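Local coordinates for protein aspartate aminotransferase, cytoplasmic (Schizosaccharomyces pombe 972h-, PDB 6JPK) that catalyses the reversible, pyridoxal 5'-phosphate-dependent transfer of an amino group from L-aspartate to 2-oxoglutarate, giving oxaloacetate and L-glutamate, at residues Y132-T137 and C188-T193; E153-W158 and E168-T173. The protein carries 1 engineered substitution. All coordinates share one frame; numbering follows the deposited sequence.

The two contacts share a sheet, because strands 131-135 and 152-159 run side by side in parallel; Asn135 N lies 2.8 Å from Tyr155 O. Both are partly buried. Contact 1 is the more central, its centre about 9 Å from the centre of the chain. It joins the end of its strand to a loop of the probable substrate site and combines a series of hydrogen-bonded hydroxyl, imidazole and carbonyl groups with proline packing. Contact 2, its centre about 19 Å from that of the chain, packs a helix on the outer part of the sheet through sulfur-aromatic and apolar contacts, with no hydrogen bond across. Tyr157 of contact 2 stacks on His190 of contact 1, which connects the two regions.

Contact 1 (Y132-T137 and C188-T193)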
ATOM      1  N   TYR A 132      12.881  -8.921 -19.026  1.00  8.19           N
ATOM      2  CA  TYR A 132      12.141  -9.640 -20.052  1.00  9.19           C
ATOM      3  C   TYR A 132      10.849 -10.181 -19.454  1.00  7.84           C
ATOM      4  O   TYR A 132      10.876 -10.884 -18.441  1.00  7.72           O
ATOM      5  CB  TYR A 132      12.966 -10.790 -20.635  1.00  8.43           C
ATOM      6  CG  TYR A 132      14.028 -10.354 -21.618  1.00 11.56           C
ATOM      7  CD1 TYR A 132      15.159  -9.664 -21.183  1.00  9.03           C
ATOM      8  CD2 TYR A 132      13.911 -10.642 -22.979  1.00  9.02           C
ATOM      9  CE1 TYR A 132      16.139  -9.265 -22.073  1.00  9.43           C
ATOM     10  CE2 TYR A 132      14.888 -10.246 -23.881  1.00  9.42           C
ATOM     11  CZ  TYR A 132      15.997  -9.554 -23.418  1.00 12.44           C
ATOM     12  OH  TYR A 132      16.979  -9.158 -24.291  1.00 11.16           O
ATOM     13  N   ILE A 133       9.729  -9.854 -20.094  1.00  7.73           N
ATOM     14  CA  ILE A 133       8.404 -10.287 -19.683  1.00  7.46           C
ATOM     15  C   ILE A 133       7.763 -11.048 -20.840  1.00  7.54           C
ATOM     16  O   ILE A 133       8.129 -10.873 -22.000  1.00  7.76           O
ATOM     17  CB  ILE A 133       7.528  -9.092 -19.270  1.00  8.84           C
ATOM     18  CG1 ILE A 133       7.149  -8.282 -20.518  1.00  7.40           C
ATOM     19  CG2 ILE A 133       8.276  -8.212 -18.273  1.00  9.02           C
ATOM     20  CD1 ILE A 133       6.395  -7.011 -20.202  1.00  7.28           C
ATOM     21  N   SER A 134       6.793 -11.907 -20.516  1.00  7.38           N
ATOM     22  CA  SER A 134       6.205 -12.735 -21.558  1.00  7.49           C
ATOM     23  C   SER A 134       5.348 -11.882 -22.497  1.00  9.31           C
ATOM     24  O   SER A 134       4.788 -10.852 -22.109  1.00  7.37           O
ATOM     25  CB  SER A 134       5.367 -13.870 -20.954  1.00  7.36           C
ATOM     26  OG  SER A 134       4.212 -13.385 -20.280  1.00  7.14           O
ATOM     27  N   ASN A 135       5.264 -12.320 -23.749  1.00  7.72           N
ATOM     28  CA  ASN A 135       4.380 -11.694 -24.727  1.00  8.05           C
ATOM     29  C   ASN A 135       3.269 -12.673 -25.085  1.00  7.78           C
ATOM     30  O   ASN A 135       3.505 -13.619 -25.855  1.00 11.77           O
ATOM     31  CB  ASN A 135       5.169 -11.290 -25.976  1.00 10.39           C
ATOM     32  CG  ASN A 135       4.340 -10.459 -26.939  1.00 20.17           C
ATOM     33  OD1 ASN A 135       3.211 -10.071 -26.629  1.00 19.64           O
ATOM     34  ND2 ASN A 135       4.900 -10.176 -28.106  1.00 21.10           N
ATOM     35  N   PRO A 136       2.036 -12.511 -24.554  1.00 12.48           N
ATOM     36  CA  PRO A 136       1.548 -11.423 -23.695  1.00 11.74           C
ATOM     37  C   PRO A 136       1.759 -11.648 -22.200  1.00  8.26           C
ATOM     38  O   PRO A 136       2.118 -12.755 -21.779  1.00  8.47           O
ATOM     39  CB  PRO A 136       0.042 -11.410 -23.994  1.00 12.20           C
ATOM     40  CG  PRO A 136      -0.267 -12.881 -24.184  1.00  7.44           C
ATOM     41  CD  PRO A 136       0.946 -13.438 -24.918  1.00  7.64           C
ATOM     42  N   THR A 137       1.517 -10.614 -21.396  1.00  7.01           N
ATOM     43  CA  THR A 137       1.525 -10.770 -19.947  1.00  8.64           C
ATOM     44  C   THR A 137       0.551  -9.766 -19.348  1.00 10.51           C
ATOM     45  O   THR A 137      -0.043  -8.946 -20.055  1.00 13.42           O
ATOM     46  CB  THR A 137       2.930 -10.580 -19.355  1.00 10.68           C
ATOM     47  OG1 THR A 137       2.930 -10.994 -17.982  1.00  9.83           O
ATOM     48  CG2 THR A 137       3.366  -9.111 -19.436  1.00  9.04           C
ATOM     49  N   CYS A 188       2.844 -20.397 -12.265  1.00 13.85           N
ATOM     50  CA  CYS A 188       1.798 -21.274 -12.796  1.00 16.11           C
ATOM     51  C   CYS A 188       0.591 -20.426 -13.168  1.00 14.21           C
ATOM     52  O   CYS A 188       0.458 -19.280 -12.728  1.00 15.08           O
ATOM     53  CB  CYS A 188       1.383 -22.361 -11.801  1.00 19.20           C
ATOM     54  SG  CYS A 188       0.542 -21.743 -10.324  1.00 23.97           S
ATOM     55  N   ALA A 189      -0.303 -21.014 -13.961  1.00 11.51           N
ATOM     56  CA  ALA A 189      -1.514 -20.329 -14.406  1.00  8.23           C
ATOM     57  C   ALA A 189      -1.156 -18.976 -15.021  1.00  8.04           C
ATOM     58  O   ALA A 189      -1.446 -17.901 -14.484  1.00  9.75           O
ATOM     59  CB  ALA A 189      -2.509 -20.152 -13.259  1.00  8.08           C
ATOM     60  N   HIS A 190      -0.471 -19.073 -16.152  1.00  6.99           N
ATOM     61  CA  HIS A 190      -0.006 -17.889 -16.851  1.00  9.44           C
ATOM     62  C   HIS A 190      -1.159 -16.937 -17.129  1.00  9.05           C
ATOM     63  O   HIS A 190      -2.224 -17.342 -17.605  1.00  7.92           O
ATOM     64  CB  HIS A 190       0.678 -18.280 -18.163  1.00  9.75           C
ATOM     65  CG  HIS A 190       1.188 -17.106 -18.934  1.00  9.83           C
ATOM     66  ND1 HIS A 190       0.447 -16.479 -19.916  1.00  9.60           N
ATOM     67  CD2 HIS A 190       2.355 -16.427 -18.852  1.00  8.26           C
ATOM     68  CE1 HIS A 190       1.141 -15.472 -20.410  1.00  7.94           C
ATOM     69  NE2 HIS A 190       2.306 -15.421 -19.786  1.00  9.43           N
ATOM     70  N   ASN A 191      -0.938 -15.666 -16.816  1.00  9.18           N
ATOM     71  CA  ASN A 191      -1.906 -14.607 -17.053  1.00  6.63           C
ATOM     72  C   ASN A 191      -1.366 -13.754 -18.189  1.00  8.25           C
ATOM     73  O   ASN A 191      -0.283 -13.177 -18.028  1.00  8.26           O
ATOM     74  CB  ASN A 191      -2.088 -13.774 -15.770  1.00 12.93           C
ATOM     75  CG  ASN A 191      -3.036 -12.591 -15.944  1.00 17.94           C
ATOM     76  OD1 ASN A 191      -3.599 -12.375 -17.008  1.00 18.05           O
ATOM     77  ND2 ASN A 191      -3.229 -11.828 -14.871  1.00 19.26           N
ATOM     78  N   PRO A 192      -2.074 -13.579 -19.327  1.00  7.15           N
ATOM     79  CA  PRO A 192      -3.492 -13.899 -19.558  1.00  6.86           C
ATOM     80  C   PRO A 192      -3.825 -15.191 -20.326  1.00  9.33           C
ATOM     81  O   PRO A 192      -5.005 -15.409 -20.541  1.00  8.13           O
ATOM     82  CB  PRO A 192      -3.953 -12.694 -20.380  1.00  6.97           C
ATOM     83  CG  PRO A 192      -2.716 -12.421 -21.290  1.00  6.98           C
ATOM     84  CD  PRO A 192      -1.510 -12.753 -20.418  1.00  6.87           C
ATOM     85  N   THR A 193      -2.848 -16.008 -20.741  1.00  8.77           N
ATOM     86  CA  THR A 193      -3.173 -17.081 -21.688  1.00  8.22           C
ATOM     87  C   THR A 193      -3.701 -18.336 -21.007  1.00  9.75           C
ATOM     88  O   THR A 193      -4.443 -19.104 -21.630  1.00  7.89           O
ATOM     89  CB  THR A 193      -1.951 -17.483 -22.526  1.00  7.91           C
ATOM     90  OG1 THR A 193      -0.989 -18.141 -21.687  1.00  7.45           O
ATOM     91  CG2 THR A 193      -1.335 -16.268 -23.195  1.00  7.74           C
TER
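At the carboxyl end of strand 131-135 in the central sheet, beside the probable aspartate-binding site, Ser134 and Pro136 meet His190, Pro192 and Thr193 of the loop that follows strand 182-186. His190 NE2 donates to Ser134 OG at 2.8 Å, the hydroxyl lying only 3° out of the imidazole plane. With chi1 at 67°, OG sits between the backbone N and carbonyl carbon of Ser134; it donates in turn to Pro136 O at 2.7 Å, from above the carbonyl plane. That carbonyl also lies at the imidazole edge, 3.2 Å from His190 CE1. Across the ring, His190 ND1 pairs with Thr193 OG1 at 2.8 Å, so both nitrogens are engaged and the rotation of the imidazole is fixed. An alanine in place of Ser134 would probably leave His190 NE2 without this acceptor and the Pro136 carbonyl without its hydroxyl donor, making the ring freer to turn.

Beside this polar chain two prolines pack, each preceded by a cis peptide bond. Pro136 CG touches Pro192 CG at 3.8 Å and Thr193 CG2 at 3.7 Å, and Phe359 adjoins all three residues. The backbones come closest where Thr137 CA makes a CH...O contact of 3.6 Å with Asn191 O. Asn191 probably binds L-aspartate, and Pro192 packs near Arg383, which probably binds the substrate as well. Such loops at the carboxyl ends of parallel strands build the active site in the fold-type I pyridoxal-phosphate aminotransferases.

Contact 2 (E153-W158 and E168-T173); sequences ETYPYW and EGMLST. Engineered in segment 153-158: Glu153 (natural residue Asp).
Strand 153-156 and helix 168-173 run roughly antiparallel, their axes at 139° and 6.4 Å apart at closest, with Pro156 CA and Met170 CA 5.0 Å from each other. Tyr155 and Met170 lie side by side and point the same way. Met170 CG is anti to the backbone N (chi1 173°) and packs on Tyr155 CD1; the extended chain beyond it brings SD and CE to CE1 of the same ring. SD sits obliquely, 4.4 Å from the centroid of the Tyr155 ring and 54° off its normal, and the methyl CE reaches Tyr155 CE1 at 3.5 Å. The same sulfur makes a more distant Met-aromatic contact with Tyr157, 5.5 Å from that ring's centroid. The hydroxyls of both tyrosines bond outside this contact, Tyr155 OH to Leu184 O of strand 182-186 and Tyr157 OH to Ile195 O.

Pro156 rests its ring on the backbone of Gly169; a beta carbon on that glycine would fall 2.9 Å from Pro156 CB, a clash. One turn on, Thr173 fits tightly, its OG1 3.1 Å from Pro156 CD, while its methyl CG2 packs 3.8 Å from Tyr155 CB. Met170 also touches Leu185 of strand 182-186. This is the packing of a beta-alpha-beta crossover, in which helix 167-176 leads from strand 152-159 and its short hairpin partner to parallel strand 182-186, on the far side of strand 131-135, in the alpha/beta sheet of the large domain.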
ATOM      1  N   GLU A 153      11.928  -5.698 -22.308  1.00 13.56           N
ATOM      2  CA  GLU A 153      11.904  -6.497 -23.522  1.00 11.89           C
ATOM      3  C   GLU A 153      10.879  -7.606 -23.327  1.00 12.58           C
ATOM      4  O   GLU A 153      10.335  -7.782 -22.230  1.00  8.73           O
ATOM      5  CB  GLU A 153      13.295  -7.079 -23.821  1.00  9.86           C
ATOM      6  CG  GLU A 153      14.421  -6.067 -23.756  1.00 13.32           C
ATOM      7  CD  GLU A 153      14.502  -5.185 -25.004  1.00 19.28           C
ATOM      8  OE1 GLU A 153      13.713  -5.409 -25.952  1.00 14.18           O
ATOM      9  OE2 GLU A 153      15.362  -4.271 -25.035  1.00 22.12           O
ATOM     10  N   THR A 154      10.602  -8.367 -24.382  1.00  8.60           N
ATOM     11  CA  THR A 154       9.662  -9.469 -24.226  1.00 11.43           C
ATOM     12  C   THR A 154      10.286 -10.765 -24.729  1.00 10.87           C
ATOM     13  O   THR A 154      11.234 -10.767 -25.520  1.00  9.46           O
ATOM     14  CB  THR A 154       8.310  -9.219 -24.944  1.00 10.93           C
ATOM     15  OG1 THR A 154       8.489  -9.290 -26.352  1.00 10.94           O
ATOM     16  CG2 THR A 154       7.732  -7.844 -24.604  1.00 12.26           C
ATOM     17  N   TYR A 155       9.764 -11.874 -24.214  1.00  8.90           N
ATOM     18  CA  TYR A 155      10.007 -13.158 -24.828  1.00 10.44           C
ATOM     19  C   TYR A 155       8.698 -13.713 -25.375  1.00 10.72           C
ATOM     20  O   TYR A 155       7.630 -13.435 -24.817  1.00  9.96           O
ATOM     21  CB  TYR A 155      10.643 -14.165 -23.851  1.00 10.97           C
ATOM     22  CG  TYR A 155       9.937 -14.377 -22.523  1.00  8.58           C
ATOM     23  CD1 TYR A 155       9.022 -15.410 -22.361  1.00  8.13           C
ATOM     24  CD2 TYR A 155      10.221 -13.571 -21.422  1.00  8.08           C
ATOM     25  CE1 TYR A 155       8.384 -15.622 -21.151  1.00  7.86           C
ATOM     26  CE2 TYR A 155       9.582 -13.769 -20.207  1.00  7.81           C
ATOM     27  CZ  TYR A 155       8.679 -14.808 -20.071  1.00  8.36           C
ATOM     28  OH  TYR A 155       8.054 -15.021 -18.866  1.00  7.48           O
ATOM     29  N   PRO A 156       8.739 -14.415 -26.507  1.00 11.71           N
ATOM     30  CA  PRO A 156       7.508 -14.982 -27.082  1.00 12.82           C
ATOM     31  C   PRO A 156       6.862 -15.968 -26.119  1.00 12.83           C
ATOM     32  O   PRO A 156       7.548 -16.679 -25.379  1.00  8.78           O
ATOM     33  CB  PRO A 156       8.002 -15.690 -28.353  1.00 12.74           C
ATOM     34  CG  PRO A 156       9.308 -15.042 -28.669  1.00 14.42           C
ATOM     35  CD  PRO A 156       9.916 -14.668 -27.348  1.00 10.41           C
ATOM     36  N   TYR A 157       5.526 -16.001 -26.118  1.00 11.29           N
ATOM     37  CA  TYR A 157       4.837 -16.914 -25.211  1.00 12.70           C
ATOM     38  C   TYR A 157       3.626 -17.589 -25.853  1.00 11.17           C
ATOM     39  O   TYR A 157       3.481 -18.812 -25.777  1.00  9.47           O
ATOM     40  CB  TYR A 157       4.412 -16.187 -23.926  1.00  7.86           C
ATOM     41  CG  TYR A 157       4.149 -17.170 -22.820  1.00  9.15           C
ATOM     42  CD1 TYR A 157       2.876 -17.700 -22.621  1.00  9.76           C
ATOM     43  CD2 TYR A 157       5.185 -17.622 -22.010  1.00  7.76           C
ATOM     44  CE1 TYR A 157       2.638 -18.635 -21.630  1.00  9.82           C
ATOM     45  CE2 TYR A 157       4.959 -18.562 -21.009  1.00 10.77           C
ATOM     46  CZ  TYR A 157       3.684 -19.062 -20.822  1.00 10.17           C
ATOM     47  OH  TYR A 157       3.446 -19.995 -19.832  1.00  9.44           O
ATOM     48  N   TRP A 158       2.742 -16.819 -26.470  1.00 12.40           N
ATOM     49  CA  TRP A 158       1.557 -17.384 -27.105  1.00 13.46           C
ATOM     50  C   TRP A 158       1.867 -17.699 -28.562  1.00 12.27           C
ATOM     51  O   TRP A 158       2.214 -16.804 -29.332  1.00 12.11           O
ATOM     52  CB  TRP A 158       0.372 -16.424 -27.002  1.00  8.18           C
ATOM     53  CG  TRP A 158      -0.925 -16.918 -27.640  1.00 10.88           C
ATOM     54  CD1 TRP A 158      -1.571 -16.382 -28.728  1.00 10.46           C
ATOM     55  CD2 TRP A 158      -1.729 -18.025 -27.206  1.00  8.32           C
ATOM     56  NE1 TRP A 158      -2.724 -17.094 -28.990  1.00  8.59           N
ATOM     57  CE2 TRP A 158      -2.844 -18.099 -28.068  1.00 11.05           C
ATOM     58  CE3 TRP A 158      -1.623 -18.949 -26.161  1.00 10.18           C
ATOM     59  CZ2 TRP A 158      -3.840 -19.068 -27.917  1.00  8.59           C
ATOM     60  CZ3 TRP A 158      -2.608 -19.908 -26.015  1.00  8.79           C
ATOM     61  CH2 TRP A 158      -3.700 -19.963 -26.892  1.00  8.50           C
ATOM     62  N   GLU A 168       9.732 -22.798 -28.225  1.00 12.34           N
ATOM     63  CA  GLU A 168      10.956 -22.561 -28.992  1.00 13.71           C
ATOM     64  C   GLU A 168      11.278 -21.072 -29.087  1.00 13.34           C
ATOM     65  O   GLU A 168      12.449 -20.685 -29.037  1.00 13.69           O
ATOM     66  CB  GLU A 168      10.838 -23.176 -30.388  1.00 19.25           C
ATOM     67  CG  GLU A 168      10.710 -24.711 -30.402  1.00 29.34           C
ATOM     68  CD  GLU A 168      11.980 -25.448 -29.968  1.00 37.05           C
ATOM     69  OE1 GLU A 168      13.089 -24.873 -30.063  1.00 40.09           O
ATOM     70  OE2 GLU A 168      11.865 -26.618 -29.537  1.00 40.27           O
ATOM     71  N   GLY A 169      10.258 -20.221 -29.222  1.00 10.03           N
ATOM     72  CA  GLY A 169      10.504 -18.785 -29.232  1.00 11.77           C
ATOM     73  C   GLY A 169      11.017 -18.256 -27.903  1.00  9.80           C
ATOM     74  O   GLY A 169      11.944 -17.438 -27.866  1.00 11.27           O
ATOM     75  N   MET A 170      10.423 -18.699 -26.791  1.00 10.73           N
ATOM     76  CA  MET A 170      10.924 -18.288 -25.481  1.00 12.28           C
ATOM     77  C   MET A 170      12.366 -18.752 -25.268  1.00 10.56           C
ATOM     78  O   MET A 170      13.232 -17.970 -24.854  1.00 12.23           O
ATOM     79  CB  MET A 170      10.013 -18.833 -24.375  1.00 11.98           C
ATOM     80  CG  MET A 170      10.551 -18.597 -22.960  1.00 12.80           C
ATOM     81  SD  MET A 170       9.325 -18.961 -21.691  1.00 14.64           S
ATOM     82  CE  MET A 170      10.200 -18.406 -20.202  1.00  8.24           C
ATOM     83  N   LEU A 171      12.638 -20.029 -25.541  1.00 10.20           N
ATOM     84  CA  LEU A 171      13.990 -20.558 -25.378  1.00 12.55           C
ATOM     85  C   LEU A 171      14.996 -19.762 -26.201  1.00 15.19           C
ATOM     86  O   LEU A 171      16.097 -19.445 -25.731  1.00 12.55           O
ATOM     87  CB  LEU A 171      14.015 -22.030 -25.797  1.00 19.82           C
ATOM     88  CG  LEU A 171      14.712 -23.051 -24.897  1.00 28.55           C
ATOM     89  CD1 LEU A 171      16.114 -22.619 -24.683  1.00 32.32           C
ATOM     90  CD2 LEU A 171      14.008 -23.184 -23.553  1.00 30.63           C
ATOM     91  N   SER A 172      14.629 -19.427 -27.436  1.00 11.27           N
ATOM     92  CA  SER A 172      15.554 -18.723 -28.306  1.00 14.67           C
ATOM     93  C   SER A 172      15.857 -17.331 -27.764  1.00 11.59           C
ATOM     94  O   SER A 172      17.009 -16.879 -27.806  1.00 13.10           O
ATOM     95  CB  SER A 172      14.973 -18.668 -29.721  1.00 16.02           C
ATOM     96  OG  SER A 172      15.749 -17.830 -30.542  1.00 27.10           O
ATOM     97  N   THR A 173      14.842 -16.651 -27.227  1.00 12.76           N
ATOM     98  CA  THR A 173      15.061 -15.343 -26.614  1.00 13.23           C
ATOM     99  C   THR A 173      15.945 -15.454 -25.375  1.00 12.72           C
ATOM    100  O   THR A 173      16.826 -14.613 -25.159  1.00 12.74           O
ATOM    101  CB  THR A 173      13.716 -14.687 -26.278  1.00 13.34           C
ATOM    102  OG1 THR A 173      13.001 -14.437 -27.495  1.00 13.45           O
ATOM    103  CG2 THR A 173      13.909 -13.350 -25.549  1.00  9.55           C
TER